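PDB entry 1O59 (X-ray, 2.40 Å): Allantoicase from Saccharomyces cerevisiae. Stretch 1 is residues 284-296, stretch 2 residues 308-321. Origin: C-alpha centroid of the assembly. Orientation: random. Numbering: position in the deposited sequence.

Stretch 1, residues 284-296: NFPQFITVEGCLK
Stretch 2 (308-321) TWVELVGKSKTGPD

The carbonyl of Val 291 serves two consecutive amides: Leu 312 N and Val 313 N each donate to Val 291 O at 2.8 Å. This forked acceptor marks a doubled beta bulge, the register slipping by one residue between Ile 289 and Val 291 and again between Val 291 and Glu 292, where stretch 2 turns a corner. Leu 312, at phi/psi -111/-48, leaves the extended conformation that strand 288-294 keeps throughout.

Around the bulge the pairing is antiparallel. Ile 289 N donates to Ser 316 O (2.9 Å) and Ser 316 N returns to Ile 289 O (3.0 Å); Val 291 N reaches Val 313 O (3.0 Å); Gly 293 N meets Val 310 O (2.9 Å), and Val 310 N meets Gly 293 O (3.0 Å). Beyond the last bridge, Thr 318 N donates to Gln 287 O (3.2 Å), and its hydroxyl OG1 (chi1 p) donates to Pro 286 O (2.6 Å); proline lacks an amide hydrogen but still offers its carbonyl.

Ile 289 (p, p), Val 291 (t) and Val 313 (t) are buried side chains on the same face of the sheet, where branched side chains pack closely: Val 291 CB lies 3.9 Å from Val 313 CB, and Ile 289 CD1 4.0 Å from Val 313 CG1. Gly 293 suits its place because a CB there would lie 3.0 Å from Leu 312 CD1, a clash.

Phe 288 (m, chi2 -79°) lies on the other face with Lys 317. Lys 315 is t through chi1 to chi3, with chi4 at -133°, and runs over one face of the Phe 288 ring, CE 3.6 Å and NZ 4.2 Å from the Phe 288 centroid, combining CH-pi and cation-pi contacts. Cys 294 (chi1 111°) is small enough to sit close over the six-membered ring of Trp 309 (m, chi2 94°), offering its face both CB, 3.7 Å from that centroid, and a polarizable sulfur, SG, at 4.1 Å. At the far end, Pro 320 CD lies 3.9 Å from the Phe 285 (p) ring centroid, over the face; its hydrogens, next to the electron-withdrawing nitrogen, make good CH-pi donors. The contact buries 1206 Å² in total.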

# COMPACT_ATOMS: atom_id res chain seq x y z
N ASN A 284 -16.63 13.14 -12.73
CA ASN A 284 -15.27 12.91 -13.26
C ASN A 284 -14.93 11.44 -13.52
O ASN A 284 -13.77 11.06 -13.53
CB ASN A 284 -14.20 13.52 -12.32
CG ASN A 284 -14.36 13.10 -10.84
OD1 ASN A 284 -15.30 12.40 -10.47
ND2 ASN A 284 -13.44 13.54 -10.00
N PHE A 285 -15.95 10.62 -13.72
CA PHE A 285 -15.80 9.20 -14.04
C PHE A 285 -15.36 9.15 -15.47
O PHE A 285 -15.59 10.10 -16.19
CB PHE A 285 -17.15 8.44 -13.83
CG PHE A 285 -18.32 9.04 -14.55
CD1 PHE A 285 -19.10 10.04 -13.95
CD2 PHE A 285 -18.68 8.59 -15.81
CE1 PHE A 285 -20.20 10.58 -14.60
CE2 PHE A 285 -19.79 9.13 -16.48
CZ PHE A 285 -20.54 10.13 -15.88
N PRO A 286 -14.71 8.10 -15.91
CA PRO A 286 -14.27 8.10 -17.32
C PRO A 286 -15.45 8.04 -18.25
O PRO A 286 -16.54 7.63 -17.84
CB PRO A 286 -13.42 6.85 -17.43
CG PRO A 286 -13.12 6.47 -16.02
CD PRO A 286 -14.30 6.88 -15.20
N GLN A 287 -15.26 8.49 -19.48
CA GLN A 287 -16.32 8.39 -20.45
C GLN A 287 -16.42 6.97 -20.96
O GLN A 287 -17.53 6.48 -21.20
CB GLN A 287 -16.07 9.37 -21.59
CG GLN A 287 -17.12 9.36 -22.61
CD GLN A 287 -16.88 10.37 -23.64
OE1 GLN A 287 -15.74 10.80 -23.84
NE2 GLN A 287 -17.94 10.80 -24.30
N PHE A 288 -15.27 6.31 -21.13
CA PHE A 288 -15.20 4.91 -21.52
C PHE A 288 -14.06 4.25 -20.81
O PHE A 288 -13.21 4.93 -20.26
CB PHE A 288 -14.89 4.74 -23.01
CG PHE A 288 -15.88 5.36 -23.93
CD1 PHE A 288 -17.08 4.72 -24.21
CD2 PHE A 288 -15.59 6.55 -24.58
CE1 PHE A 288 -17.99 5.27 -25.10
CE2 PHE A 288 -16.49 7.12 -25.46
CZ PHE A 288 -17.69 6.47 -25.72
N ILE A 289 -14.04 2.92 -20.87
CA ILE A 289 -12.89 2.12 -20.40
C ILE A 289 -12.63 0.92 -21.32
O ILE A 289 -13.49 0.49 -22.06
CB ILE A 289 -13.05 1.62 -18.90
CG1 ILE A 289 -14.17 0.60 -18.76
CG2 ILE A 289 -13.26 2.78 -17.92
CD1 ILE A 289 -13.74 -0.83 -18.94
N THR A 290 -11.41 0.41 -21.26
CA THR A 290 -11.09 -0.91 -21.78
C THR A 290 -10.23 -1.64 -20.75
O THR A 290 -9.66 -1.02 -19.88
CB THR A 290 -10.31 -0.85 -23.16
OG1 THR A 290 -9.04 -0.20 -22.99
CG2 THR A 290 -11.03 -0.03 -24.22
N VAL A 291 -10.16 -2.95 -20.85
CA VAL A 291 -9.27 -3.72 -20.04
C VAL A 291 -8.56 -4.71 -20.96
O VAL A 291 -9.22 -5.43 -21.70
CB VAL A 291 -10.02 -4.49 -18.94
CG1 VAL A 291 -9.02 -5.24 -18.04
CG2 VAL A 291 -10.92 -3.55 -18.12
N GLU A 292 -7.23 -4.71 -20.94
CA GLU A 292 -6.44 -5.72 -21.64
C GLU A 292 -5.72 -6.56 -20.64
O GLU A 292 -5.49 -6.13 -19.51
CB GLU A 292 -5.39 -5.07 -22.52
CG GLU A 292 -5.98 -4.18 -23.60
CD GLU A 292 -5.45 -2.77 -23.49
OE1 GLU A 292 -4.50 -2.51 -24.29
OE2 GLU A 292 -5.96 -1.99 -22.58
N GLY A 293 -5.37 -7.77 -21.09
CA GLY A 293 -4.52 -8.67 -20.36
C GLY A 293 -3.27 -9.00 -21.16
O GLY A 293 -3.23 -8.84 -22.37
N CYS A 294 -2.24 -9.45 -20.47
CA CYS A 294 -1.10 -9.95 -21.18
C CYS A 294 -0.31 -10.95 -20.36
O CYS A 294 -0.40 -10.95 -19.14
CB CYS A 294 -0.23 -8.79 -21.63
SG CYS A 294 1.34 -8.68 -20.81
N LEU A 295 0.47 -11.78 -21.03
CA LEU A 295 1.31 -12.77 -20.37
C LEU A 295 2.80 -12.39 -20.47
O LEU A 295 3.36 -12.39 -21.58
CB LEU A 295 1.05 -14.14 -20.99
CG LEU A 295 1.86 -15.33 -20.46
CD1 LEU A 295 1.75 -15.48 -18.94
CD2 LEU A 295 1.38 -16.58 -21.16
N LYS A 296 3.42 -12.05 -19.32
CA LYS A 296 4.85 -11.63 -19.26
C LYS A 296 5.74 -12.79 -18.86
O LYS A 296 5.27 -13.76 -18.27
CB LYS A 296 5.06 -10.45 -18.25
CG LYS A 296 5.48 -9.02 -18.85
CD LYS A 296 4.32 -7.93 -18.98
CE LYS A 296 4.62 -6.55 -18.27
NZ LYS A 296 3.92 -5.30 -18.78
N THR A 308 2.87 -7.78 -24.92
CA THR A 308 1.92 -8.36 -25.89
C THR A 308 0.44 -8.41 -25.39
O THR A 308 -0.05 -9.43 -24.88
CB THR A 308 2.40 -9.74 -26.25
OG1 THR A 308 1.49 -10.32 -27.20
CG2 THR A 308 2.43 -10.68 -24.96
N TRP A 309 -0.26 -7.29 -25.58
CA TRP A 309 -1.56 -7.07 -24.96
C TRP A 309 -2.74 -7.46 -25.83
O TRP A 309 -2.81 -7.06 -26.97
CB TRP A 309 -1.69 -5.60 -24.58
CG TRP A 309 -0.78 -5.20 -23.44
CD1 TRP A 309 0.45 -4.66 -23.54
CD2 TRP A 309 -1.05 -5.32 -22.03
NE1 TRP A 309 0.98 -4.42 -22.30
CE2 TRP A 309 0.08 -4.82 -21.35
CE3 TRP A 309 -2.12 -5.81 -21.28
CZ2 TRP A 309 0.17 -4.79 -19.98
CZ3 TRP A 309 -2.02 -5.78 -19.90
CH2 TRP A 309 -0.89 -5.26 -19.26
N VAL A 310 -3.65 -8.22 -25.24
CA VAL A 310 -4.87 -8.70 -25.89
C VAL A 310 -6.09 -8.15 -25.15
O VAL A 310 -6.02 -7.89 -23.96
CB VAL A 310 -4.94 -10.27 -25.91
CG1 VAL A 310 -3.71 -10.84 -26.56
CG2 VAL A 310 -5.10 -10.87 -24.49
N GLU A 311 -7.20 -8.00 -25.85
CA GLU A 311 -8.38 -7.38 -25.26
C GLU A 311 -9.13 -8.32 -24.33
O GLU A 311 -9.35 -9.47 -24.69
CB GLU A 311 -9.32 -6.94 -26.37
CG GLU A 311 -10.71 -6.50 -25.91
CD GLU A 311 -11.51 -5.92 -27.06
OE1 GLU A 311 -11.32 -4.71 -27.37
OE2 GLU A 311 -12.29 -6.67 -27.68
N LEU A 312 -9.53 -7.82 -23.16
CA LEU A 312 -10.46 -8.54 -22.27
C LEU A 312 -11.80 -7.82 -22.22
O LEU A 312 -12.83 -8.45 -22.33
CB LEU A 312 -9.90 -8.66 -20.85
CG LEU A 312 -8.57 -9.38 -20.68
CD1 LEU A 312 -8.07 -9.15 -19.28
CD2 LEU A 312 -8.71 -10.83 -20.99
N VAL A 313 -11.76 -6.51 -22.01
CA VAL A 313 -12.93 -5.66 -22.20
C VAL A 313 -12.66 -4.59 -23.27
O VAL A 313 -11.68 -3.86 -23.21
CB VAL A 313 -13.39 -5.00 -20.88
CG1 VAL A 313 -14.61 -4.13 -21.12
CG2 VAL A 313 -13.70 -6.07 -19.84
N GLY A 314 -13.53 -4.58 -24.28
CA GLY A 314 -13.52 -3.60 -25.34
C GLY A 314 -14.14 -2.32 -24.88
O GLY A 314 -14.61 -2.23 -23.75
N LYS A 315 -14.12 -1.32 -25.75
CA LYS A 315 -14.51 0.05 -25.39
C LYS A 315 -15.92 0.01 -24.83
O LYS A 315 -16.83 -0.44 -25.51
CB LYS A 315 -14.41 0.98 -26.61
CG LYS A 315 -14.54 2.48 -26.31
CD LYS A 315 -14.09 3.30 -27.51
CE LYS A 315 -14.49 4.78 -27.41
NZ LYS A 315 -15.11 5.34 -28.68
N SER A 316 -16.07 0.45 -23.58
CA SER A 316 -17.31 0.31 -22.84
C SER A 316 -17.63 1.62 -22.19
O SER A 316 -16.79 2.18 -21.49
CB SER A 316 -17.16 -0.75 -21.74
OG SER A 316 -17.06 -2.04 -22.28
N LYS A 317 -18.85 2.09 -22.41
CA LYS A 317 -19.34 3.33 -21.80
C LYS A 317 -19.49 3.15 -20.28
O LYS A 317 -20.04 2.15 -19.83
CB LYS A 317 -20.70 3.76 -22.42
CG LYS A 317 -20.98 5.24 -22.24
CD LYS A 317 -22.35 5.73 -22.79
CE LYS A 317 -22.45 7.31 -22.77
NZ LYS A 317 -21.26 8.00 -23.49
N THR A 318 -18.98 4.12 -19.52
CA THR A 318 -19.01 4.11 -18.06
C THR A 318 -19.88 5.23 -17.48
O THR A 318 -20.16 6.25 -18.13
CB THR A 318 -17.56 4.16 -17.43
OG1 THR A 318 -16.71 5.09 -18.13
CG2 THR A 318 -16.85 2.81 -17.59
N GLY A 319 -20.32 4.96 -16.25
CA GLY A 319 -21.28 5.79 -15.55
C GLY A 319 -20.69 6.19 -14.22
O GLY A 319 -19.63 5.69 -13.81
N PRO A 320 -21.38 7.11 -13.53
CA PRO A 320 -20.91 7.59 -12.26
C PRO A 320 -21.21 6.58 -11.20
O PRO A 320 -22.31 5.98 -11.18
CB PRO A 320 -21.76 8.84 -12.01
CG PRO A 320 -23.00 8.63 -12.74
CD PRO A 320 -22.64 7.76 -13.92
N ASP A 321 -20.25 6.39 -10.30
CA ASP A 321 -20.56 5.87 -8.99
C ASP A 321 -21.09 4.45 -9.00
O ASP A 321 -21.94 4.12 -8.18
CB ASP A 321 -21.61 6.78 -8.39
CG ASP A 321 -21.76 6.60 -6.92
OD1 ASP A 321 -20.79 6.11 -6.25
OD2 ASP A 321 -22.84 6.91 -6.35
O HOH W 1 -19.85 7.70 -20.56
O HOH W 2 -0.43 -12.44 -23.71